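Local coordinates for protein luciferase-like enzymeAMP-CoA-ligase (Zophobas atratus, PDB 4W8O) that probably activates carboxylic acids with ATP and joins them to coenzyme A, as a luciferase-like member of the adenylate-forming AMP-CoA-ligase family, at residues R34-Y48 / T237-S249. Numbering follows the deposited sequence.
Sequences RICQIDGDLDKSETY and TFLDGSTRVFARS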
ATOM      1  N   ARG A  34     -16.933   6.161  13.348  1.00 44.32           N
ATOM      2  CA  ARG A  34     -16.190   4.900  13.372  1.00 44.37           C
ATOM      3  C   ARG A  34     -14.723   5.095  13.759  1.00 42.75           C
ATOM      4  O   ARG A  34     -14.206   6.211  13.715  1.00 41.45           O
ATOM      5  CB  ARG A  34     -16.262   4.218  12.008  1.00 44.65           C
ATOM      6  CG  ARG A  34     -17.665   3.832  11.588  1.00 46.33           C
ATOM      7  CD  ARG A  34     -17.614   2.905  10.399  1.00 46.59           C
ATOM      8  NE  ARG A  34     -18.944   2.567   9.921  1.00 49.45           N
ATOM      9  CZ  ARG A  34     -19.197   1.768   8.887  1.00 50.61           C
ATOM     10  NH1 ARG A  34     -18.205   1.214   8.195  1.00 50.00           N
ATOM     11  NH2 ARG A  34     -20.455   1.534   8.534  1.00 52.19           N
ATOM     12  N   ILE A  35     -14.065   4.001  14.138  1.00 42.42           N
ATOM     13  CA  ILE A  35     -12.653   4.042  14.499  1.00 41.70           C
ATOM     14  C   ILE A  35     -11.814   3.955  13.230  1.00 39.41           C
ATOM     15  O   ILE A  35     -11.876   2.964  12.516  1.00 39.36           O
ATOM     16  CB  ILE A  35     -12.230   2.878  15.433  1.00 42.76           C
ATOM     17  CG1 ILE A  35     -13.111   2.805  16.692  1.00 45.00           C
ATOM     18  CG2 ILE A  35     -10.761   3.026  15.820  1.00 41.82           C
ATOM     19  CD1 ILE A  35     -13.082   4.047  17.564  1.00 45.73           C
ATOM     20  N   CYS A  36     -11.018   4.985  12.969  1.00 37.72           N
ATOM     21  CA  CYS A  36     -10.156   5.012  11.785  1.00 36.67           C
ATOM     22  C   CYS A  36      -8.913   4.129  11.963  1.00 35.84           C
ATOM     23  O   CYS A  36      -8.628   3.266  11.132  1.00 34.98           O
ATOM     24  CB  CYS A  36      -9.735   6.453  11.480  1.00 36.21           C
ATOM     25  SG  CYS A  36      -8.559   6.643  10.121  1.00 36.04           S
ATOM     26  N   GLN A  37      -8.195   4.361  13.060  1.00 35.77           N
ATOM     27  CA  GLN A  37      -6.895   3.748  13.302  1.00 34.98           C
ATOM     28  C   GLN A  37      -6.694   3.408  14.782  1.00 35.71           C
ATOM     29  O   GLN A  37      -7.162   4.128  15.687  1.00 36.18           O
ATOM     30  CB  GLN A  37      -5.771   4.677  12.816  1.00 33.98           C
ATOM     31  CG  GLN A  37      -5.797   6.085  13.395  1.00 34.80           C
ATOM     32  CD  GLN A  37      -4.585   6.927  13.004  1.00 34.93           C
ATOM     33  OE1 GLN A  37      -3.761   6.518  12.193  1.00 35.41           O
ATOM     34  NE2 GLN A  37      -4.477   8.111  13.584  1.00 35.76           N
ATOM     35  N   ILE A  38      -5.987   2.302  15.005  1.00 35.28           N
ATOM     36  CA  ILE A  38      -5.625   1.823  16.330  1.00 36.04           C
ATOM     37  C   ILE A  38      -4.133   1.487  16.336  1.00 35.66           C
ATOM     38  O   ILE A  38      -3.679   0.679  15.524  1.00 34.15           O
ATOM     39  CB  ILE A  38      -6.406   0.544  16.716  1.00 37.35           C
ATOM     40  CG1 ILE A  38      -7.919   0.799  16.723  1.00 38.22           C
ATOM     41  CG2 ILE A  38      -5.957   0.037  18.087  1.00 38.76           C
ATOM     42  CD1 ILE A  38      -8.743  -0.413  17.132  1.00 39.34           C
ATOM     43  N   ASP A  39      -3.394   2.113  17.254  1.00 35.87           N
ATOM     44  CA  ASP A  39      -2.040   1.698  17.594  1.00 36.63           C
ATOM     45  C   ASP A  39      -2.082   0.470  18.515  1.00 38.16           C
ATOM     46  O   ASP A  39      -2.322   0.585  19.718  1.00 39.19           O
ATOM     47  CB  ASP A  39      -1.300   2.843  18.284  1.00 36.95           C
ATOM     48  CG  ASP A  39       0.181   2.565  18.458  1.00 37.58           C
ATOM     49  OD1 ASP A  39       0.564   1.402  18.705  1.00 38.22           O
ATOM     50  OD2 ASP A  39       0.969   3.524  18.364  1.00 37.95           O
ATOM     51  N   GLY A  40      -1.828  -0.702  17.944  1.00 38.52           N
ATOM     52  CA  GLY A  40      -1.820  -1.953  18.701  1.00 40.16           C
ATOM     53  C   GLY A  40      -0.805  -2.028  19.834  1.00 41.56           C
ATOM     54  O   GLY A  40      -1.011  -2.759  20.798  1.00 42.95           O
ATOM     55  N   ASP A  41       0.294  -1.291  19.722  1.00 41.33           N
ATOM     56  CA  ASP A  41       1.324  -1.299  20.756  1.00 42.79           C
ATOM     57  C   ASP A  41       0.919  -0.481  21.975  1.00 44.32           C
ATOM     58  O   ASP A  41       1.095  -0.923  23.108  1.00 46.17           O
ATOM     59  CB  ASP A  41       2.645  -0.762  20.204  1.00 42.14           C
ATOM     60  CG  ASP A  41       3.276  -1.692  19.193  1.00 41.51           C
ATOM     61  OD1 ASP A  41       3.254  -2.916  19.407  1.00 42.85           O
ATOM     62  OD2 ASP A  41       3.821  -1.195  18.190  1.00 40.73           O
ATOM     63  N   LEU A  42       0.387   0.712  21.737  1.00 44.44           N
ATOM     64  CA  LEU A  42       0.014   1.634  22.808  1.00 45.85           C
ATOM     65  C   LEU A  42      -1.433   1.501  23.263  1.00 47.04           C
ATOM     66  O   LEU A  42      -1.804   2.071  24.293  1.00 49.08           O
ATOM     67  CB  LEU A  42       0.252   3.080  22.367  1.00 45.17           C
ATOM     68  CG  LEU A  42       1.695   3.448  22.021  1.00 45.20           C
ATOM     69  CD1 LEU A  42       1.756   4.901  21.576  1.00 44.69           C
ATOM     70  CD2 LEU A  42       2.633   3.192  23.196  1.00 46.56           C
ATOM     71  N   ASP A  43      -2.244   0.759  22.508  1.00 46.53           N
ATOM     72  CA  ASP A  43      -3.680   0.630  22.779  1.00 47.50           C
ATOM     73  C   ASP A  43      -4.352   2.004  22.820  1.00 47.08           C
ATOM     74  O   ASP A  43      -5.106   2.315  23.739  1.00 47.43           O
ATOM     75  CB  ASP A  43      -3.927  -0.157  24.081  1.00 49.34           C
ATOM     76  CG  ASP A  43      -5.390  -0.544  24.278  1.00 50.27           C
ATOM     77  OD1 ASP A  43      -6.110  -0.746  23.279  1.00 49.54           O
ATOM     78  OD2 ASP A  43      -5.819  -0.648  25.447  1.00 52.08           O
ATOM     79  N   LYS A  44      -4.046   2.825  21.819  1.00 46.17           N
ATOM     80  CA  LYS A  44      -4.733   4.095  21.600  1.00 45.90           C
ATOM     81  C   LYS A  44      -5.425   4.031  20.243  1.00 44.04           C
ATOM     82  O   LYS A  44      -4.973   3.331  19.343  1.00 43.27           O
ATOM     83  CB  LYS A  44      -3.748   5.268  21.623  1.00 45.91           C
ATOM     84  CG  LYS A  44      -2.879   5.364  22.865  1.00 47.98           C
ATOM     85  CD  LYS A  44      -3.701   5.641  24.112  1.00 50.38           C
ATOM     86  CE  LYS A  44      -2.826   5.634  25.351  1.00 52.41           C
ATOM     87  NZ  LYS A  44      -3.635   5.396  26.572  1.00 54.47           N
ATOM     88  N   SER A  45      -6.525   4.758  20.105  1.00 43.24           N
ATOM     89  CA  SER A  45      -7.295   4.751  18.873  1.00 42.42           C
ATOM     90  C   SER A  45      -7.733   6.163  18.515  1.00 41.14           C
ATOM     91  O   SER A  45      -7.599   7.080  19.316  1.00 41.71           O
ATOM     92  CB  SER A  45      -8.515   3.841  19.013  1.00 42.86           C
ATOM     93  OG  SER A  45      -9.495   4.439  19.831  1.00 43.80           O
ATOM     94  N   GLU A  46      -8.247   6.329  17.300  1.00 40.08           N
ATOM     95  CA  GLU A  46      -8.737   7.623  16.849  1.00 39.36           C
ATOM     96  C   GLU A  46      -9.856   7.441  15.832  1.00 39.44           C
ATOM     97  O   GLU A  46      -9.793   6.552  14.979  1.00 39.34           O
ATOM     98  CB  GLU A  46      -7.599   8.453  16.245  1.00 38.28           C
ATOM     99  CG  GLU A  46      -7.983   9.902  15.963  1.00 38.11           C
ATOM    100  CD  GLU A  46      -6.852  10.737  15.378  1.00 36.96           C
ATOM    101  OE1 GLU A  46      -5.767  10.192  15.075  1.00 35.82           O
ATOM    102  OE2 GLU A  46      -7.055  11.959  15.208  1.00 37.12           O
ATOM    103  N   THR A  47     -10.877   8.290  15.926  1.00 39.11           N
ATOM    104  CA  THR A  47     -12.017   8.219  15.028  1.00 38.72           C
ATOM    105  C   THR A  47     -11.737   8.951  13.725  1.00 37.21           C
ATOM    106  O   THR A  47     -10.807   9.758  13.642  1.00 35.56           O
ATOM    107  CB  THR A  47     -13.267   8.844  15.658  1.00 40.08           C
ATOM    108  OG1 THR A  47     -13.003  10.211  15.981  1.00 40.31           O
ATOM    109  CG2 THR A  47     -13.653   8.100  16.915  1.00 41.66           C
ATOM    110  N   TYR A  48     -12.556   8.663  12.713  1.00 36.71           N
ATOM    111  CA  TYR A  48     -12.493   9.373  11.434  1.00 35.56           C
ATOM    112  C   TYR A  48     -12.771  10.857  11.614  1.00 36.09           C
ATOM    113  O   TYR A  48     -12.148  11.694  10.959  1.00 34.83           O
ATOM    114  CB  TYR A  48     -13.477   8.782  10.424  1.00 35.81           C
ATOM    115  CG  TYR A  48     -12.968   7.534   9.747  1.00 35.00           C
ATOM    116  CD1 TYR A  48     -12.105   7.613   8.655  1.00 33.72           C
ATOM    117  CD2 TYR A  48     -13.338   6.271  10.198  1.00 36.07           C
ATOM    118  CE1 TYR A  48     -11.627   6.471   8.032  1.00 33.00           C
ATOM    119  CE2 TYR A  48     -12.865   5.124   9.583  1.00 35.31           C
ATOM    120  CZ  TYR A  48     -12.011   5.226   8.501  1.00 33.86           C
ATOM    121  OH  TYR A  48     -11.549   4.081   7.885  1.00 33.44           O
ATOM    122  N   THR A 237      -9.119   0.824   3.834  1.00 30.78           N
ATOM    123  CA  THR A 237      -9.897   0.910   5.074  1.00 31.08           C
ATOM    124  C   THR A 237     -10.748   2.181   5.117  1.00 31.17           C
ATOM    125  O   THR A 237     -11.873   2.161   5.628  1.00 32.41           O
ATOM    126  CB  THR A 237      -9.024   0.823   6.348  1.00 30.75           C
ATOM    127  OG1 THR A 237      -8.052   1.869   6.354  1.00 29.99           O
ATOM    128  CG2 THR A 237      -8.330  -0.537   6.445  1.00 30.61           C
ATOM    129  N   PHE A 238     -10.213   3.282   4.594  1.00 30.06           N
ATOM    130  CA  PHE A 238     -10.994   4.513   4.456  1.00 30.72           C
ATOM    131  C   PHE A 238     -12.237   4.269   3.596  1.00 31.67           C
ATOM    132  O   PHE A 238     -13.321   4.742   3.925  1.00 32.17           O
ATOM    133  CB  PHE A 238     -10.157   5.632   3.833  1.00 30.21           C
ATOM    134  CG  PHE A 238      -9.456   6.503   4.834  1.00 30.20           C
ATOM    135  CD1 PHE A 238      -8.377   6.020   5.569  1.00 29.61           C
ATOM    136  CD2 PHE A 238      -9.855   7.819   5.024  1.00 30.57           C
ATOM    137  CE1 PHE A 238      -7.725   6.826   6.484  1.00 29.63           C
ATOM    138  CE2 PHE A 238      -9.206   8.631   5.939  1.00 30.90           C
ATOM    139  CZ  PHE A 238      -8.142   8.136   6.672  1.00 30.18           C
ATOM    140  N   LEU A 239     -12.069   3.496   2.523  1.00 32.37           N
ATOM    141  CA  LEU A 239     -13.090   3.339   1.492  1.00 33.80           C
ATOM    142  C   LEU A 239     -14.456   2.937   2.036  1.00 34.96           C
ATOM    143  O   LEU A 239     -15.465   3.440   1.554  1.00 35.49           O
ATOM    144  CB  LEU A 239     -12.629   2.328   0.432  1.00 34.21           C
ATOM    145  CG  LEU A 239     -13.562   2.110  -0.771  1.00 35.51           C
ATOM    146  CD1 LEU A 239     -12.755   1.850  -2.035  1.00 35.67           C
ATOM    147  CD2 LEU A 239     -14.541   0.971  -0.536  1.00 37.08           C
ATOM    148  N   ASP A 240     -14.487   2.039   3.022  1.00 35.15           N
ATOM    149  CA  ASP A 240     -15.746   1.568   3.621  1.00 37.19           C
ATOM    150  C   ASP A 240     -15.796   1.734   5.147  1.00 37.44           C
ATOM    151  O   ASP A 240     -16.552   1.032   5.841  1.00 37.65           O
ATOM    152  CB  ASP A 240     -16.012   0.104   3.233  1.00 38.38           C
ATOM    153  CG  ASP A 240     -15.057  -0.870   3.895  1.00 37.74           C
ATOM    154  OD1 ASP A 240     -14.134  -0.454   4.618  1.00 36.43           O
ATOM    155  OD2 ASP A 240     -15.239  -2.081   3.694  1.00 40.47           O
ATOM    156  N   GLY A 241     -14.987   2.661   5.660  1.00 36.00           N
ATOM    157  CA  GLY A 241     -15.013   3.015   7.067  1.00 36.03           C
ATOM    158  C   GLY A 241     -14.561   1.906   7.992  1.00 36.19           C
ATOM    159  O   GLY A 241     -15.006   1.833   9.131  1.00 37.28           O
ATOM    160  N   SER A 242     -13.674   1.049   7.504  1.00 35.44           N
ATOM    161  CA  SER A 242     -13.080   0.010   8.326  1.00 35.63           C
ATOM    162  C   SER A 242     -11.984   0.585   9.215  1.00 35.02           C
ATOM    163  O   SER A 242     -11.656   1.769   9.132  1.00 35.05           O
ATOM    164  CB  SER A 242     -12.497  -1.075   7.435  1.00 36.00           C
ATOM    165  OG  SER A 242     -13.501  -1.646   6.617  1.00 36.79           O
ATOM    166  N   THR A 243     -11.422  -0.264  10.068  1.00 35.11           N
ATOM    167  CA  THR A 243     -10.401   0.144  11.022  1.00 34.74           C
ATOM    168  C   THR A 243      -9.053  -0.440  10.624  1.00 33.93           C
ATOM    169  O   THR A 243      -8.952  -1.634  10.346  1.00 34.38           O
ATOM    170  CB  THR A 243     -10.771  -0.334  12.440  1.00 35.81           C
ATOM    171  OG1 THR A 243     -12.011   0.262  12.820  1.00 36.63           O
ATOM    172  CG2 THR A 243      -9.697   0.050  13.452  1.00 35.45           C
ATOM    173  N   ARG A 244      -8.027   0.410  10.589  1.00 33.83           N
ATOM    174  CA  ARG A 244      -6.654  -0.032  10.360  1.00 33.27           C
ATOM    175  C   ARG A 244      -5.931  -0.174  11.698  1.00 34.46           C
ATOM    176  O   ARG A 244      -5.898   0.773  12.497  1.00 35.07           O
ATOM    177  CB  ARG A 244      -5.911   0.966   9.474  1.00 32.70           C
ATOM    178  CG  ARG A 244      -4.534   0.494   9.004  1.00 32.42           C
ATOM    179  CD  ARG A 244      -3.957   1.406   7.928  1.00 31.95           C
ATOM    180  NE  ARG A 244      -3.814   2.784   8.405  1.00 31.56           N
ATOM    181  CZ  ARG A 244      -2.813   3.244   9.153  1.00 31.36           C
ATOM    182  NH1 ARG A 244      -1.810   2.454   9.522  1.00 32.08           N
ATOM    183  NH2 ARG A 244      -2.803   4.518   9.526  1.00 31.54           N
ATOM    184  N   VAL A 245      -5.362  -1.354  11.938  1.00 34.22           N
ATOM    185  CA  VAL A 245      -4.548  -1.595  13.130  1.00 34.52           C
ATOM    186  C   VAL A 245      -3.080  -1.795  12.736  1.00 33.57           C
ATOM    187  O   VAL A 245      -2.775  -2.460  11.753  1.00 33.16           O
ATOM    188  CB  VAL A 245      -5.065  -2.812  13.923  1.00 35.64           C
ATOM    189  CG1 VAL A 245      -4.403  -2.886  15.296  1.00 36.33           C
ATOM    190  CG2 VAL A 245      -6.586  -2.744  14.064  1.00 36.15           C
ATOM    191  N   PHE A 246      -2.175  -1.188  13.491  1.00 33.41           N
ATOM    192  CA  PHE A 246      -0.752  -1.355  13.233  1.00 33.23           C
ATOM    193  C   PHE A 246       0.012  -1.693  14.508  1.00 34.21           C
ATOM    194  O   PHE A 246      -0.441  -1.421  15.619  1.00 34.40           O
ATOM    195  CB  PHE A 246      -0.161  -0.104  12.554  1.00 31.79           C
ATOM    196  CG  PHE A 246      -0.319   1.158  13.355  1.00 31.87           C
ATOM    197  CD1 PHE A 246       0.625   1.513  14.306  1.00 32.18           C
ATOM    198  CD2 PHE A 246      -1.415   1.988  13.160  1.00 31.75           C
ATOM    199  CE1 PHE A 246       0.478   2.670  15.051  1.00 32.40           C
ATOM    200  CE2 PHE A 246      -1.568   3.147  13.900  1.00 32.18           C
ATOM    201  CZ  PHE A 246      -0.621   3.485  14.853  1.00 32.61           C
ATOM    202  N   ALA A 247       1.168  -2.314  14.318  1.00 35.89           N
ATOM    203  CA  ALA A 247       2.111  -2.578  15.383  1.00 37.31           C
ATOM    204  C   ALA A 247       3.516  -2.504  14.783  1.00 38.88           C
ATOM    205  O   ALA A 247       3.721  -2.797  13.595  1.00 36.78           O
ATOM    206  CB  ALA A 247       1.844  -3.936  16.005  1.00 38.64           C
ATOM    207  N   ARG A 248       4.475  -2.102  15.607  1.00 43.80           N
ATOM    208  CA  ARG A 248       5.816  -1.824  15.130  1.00 47.70           C
ATOM    209  C   ARG A 248       6.527  -3.085  14.661  1.00 46.88           C
ATOM    210  O   ARG A 248       7.173  -3.084  13.621  1.00 47.54           O
ATOM    211  CB  ARG A 248       6.647  -1.155  16.224  1.00 51.68           C
ATOM    212  CG  ARG A 248       7.687  -0.215  15.654  1.00 55.74           C
ATOM    213  CD  ARG A 248       7.073   1.146  15.359  1.00 58.47           C
ATOM    214  NE  ARG A 248       7.007   1.979  16.564  1.00 61.67           N
ATOM    215  CZ  ARG A 248       8.054   2.590  17.114  1.00 63.65           C
ATOM    216  NH1 ARG A 248       7.892   3.321  18.212  1.00 65.99           N
ATOM    217  NH2 ARG A 248       9.267   2.472  16.579  1.00 65.15           N
ATOM    218  N   SER A 249       6.394  -4.154  15.434  1.00 47.16           N
ATOM    219  CA  SER A 249       7.109  -5.394  15.174  1.00 48.48           C
ATOM    220  C   SER A 249       6.177  -6.572  15.267  1.00 47.29           C
ATOM    221  O   SER A 249       5.295  -6.619  16.115  1.00 49.96           O
ATOM    222  CB  SER A 249       8.227  -5.589  16.194  1.00 49.37           C
ATOM    223  OG  SER A 249       9.188  -4.568  16.074  1.00 52.32           O
TER
HETATM  224  O   HOH W   1      -8.678   3.514   8.267  1.00 33.04           O
HETATM  225  O   HOH W   2      -4.591   6.640   9.467  1.00 39.47           O
HETATM  226  O   HOH W   3       5.308  -4.086  18.014  1.00 41.26           O
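Strands 35-39 and 243-246 run parallel as neighbours in a mixed beta-sheet, strand 44-47 forming its margin beyond 35-39. Four backbone bonds zip them together: R244 N to C36 O, I38 N to R244 O, F246 N to I38 O and G40 N to F246 O. Ahead of this ladder the T243 hydroxyl donates to I35 O at 2.7 Å, a bond that a beta-branched threonine can make while its CG2 still packs against I38 CG1. On the face bearing Q37, D39 and F246, the F246 side chain stands between its own N and carbonyl carbon (chi1 59°), which lays the ring against strand 35-39, with D39 CA 3.9 Å from its centroid. D39 suits the turn that follows, its OD1 taking the N-H groups of D41 and L42. One water joins Q37 OE1 to R244 NH2, while Q37 NE2 is held by E46 OE1 and L81 O. Past the ladder, D41 OD2 receives R248 N on its syn side at 2.8 Å.

At the other end, helix 228-239 closes in a Schellman motif whose C-prime residue, G241, tolerates the positive phi. Y48 reaches this turn: its OH donates to S242 O at 2.6 Å, in the carbonyl plane, and accepts from a water shared with C36 O. The Y48 ring sets its edge on the F238 face in a T-shaped stack (planes at 87°); C36 SG meets the F238 ring obliquely, while C36 CB lies over a face of Y48. A leucine in place of this tyrosine would probably leave S242 O without its hydroxyl donor and the F238 face without its aromatic edge. Helix 228-239 thus leads through the Schellman turn into parallel strand 243-246, and hairpin 35-47 adds the outer strands, within the layered alpha/beta build of the large N-terminal domain of ANL adenylate-forming enzymes.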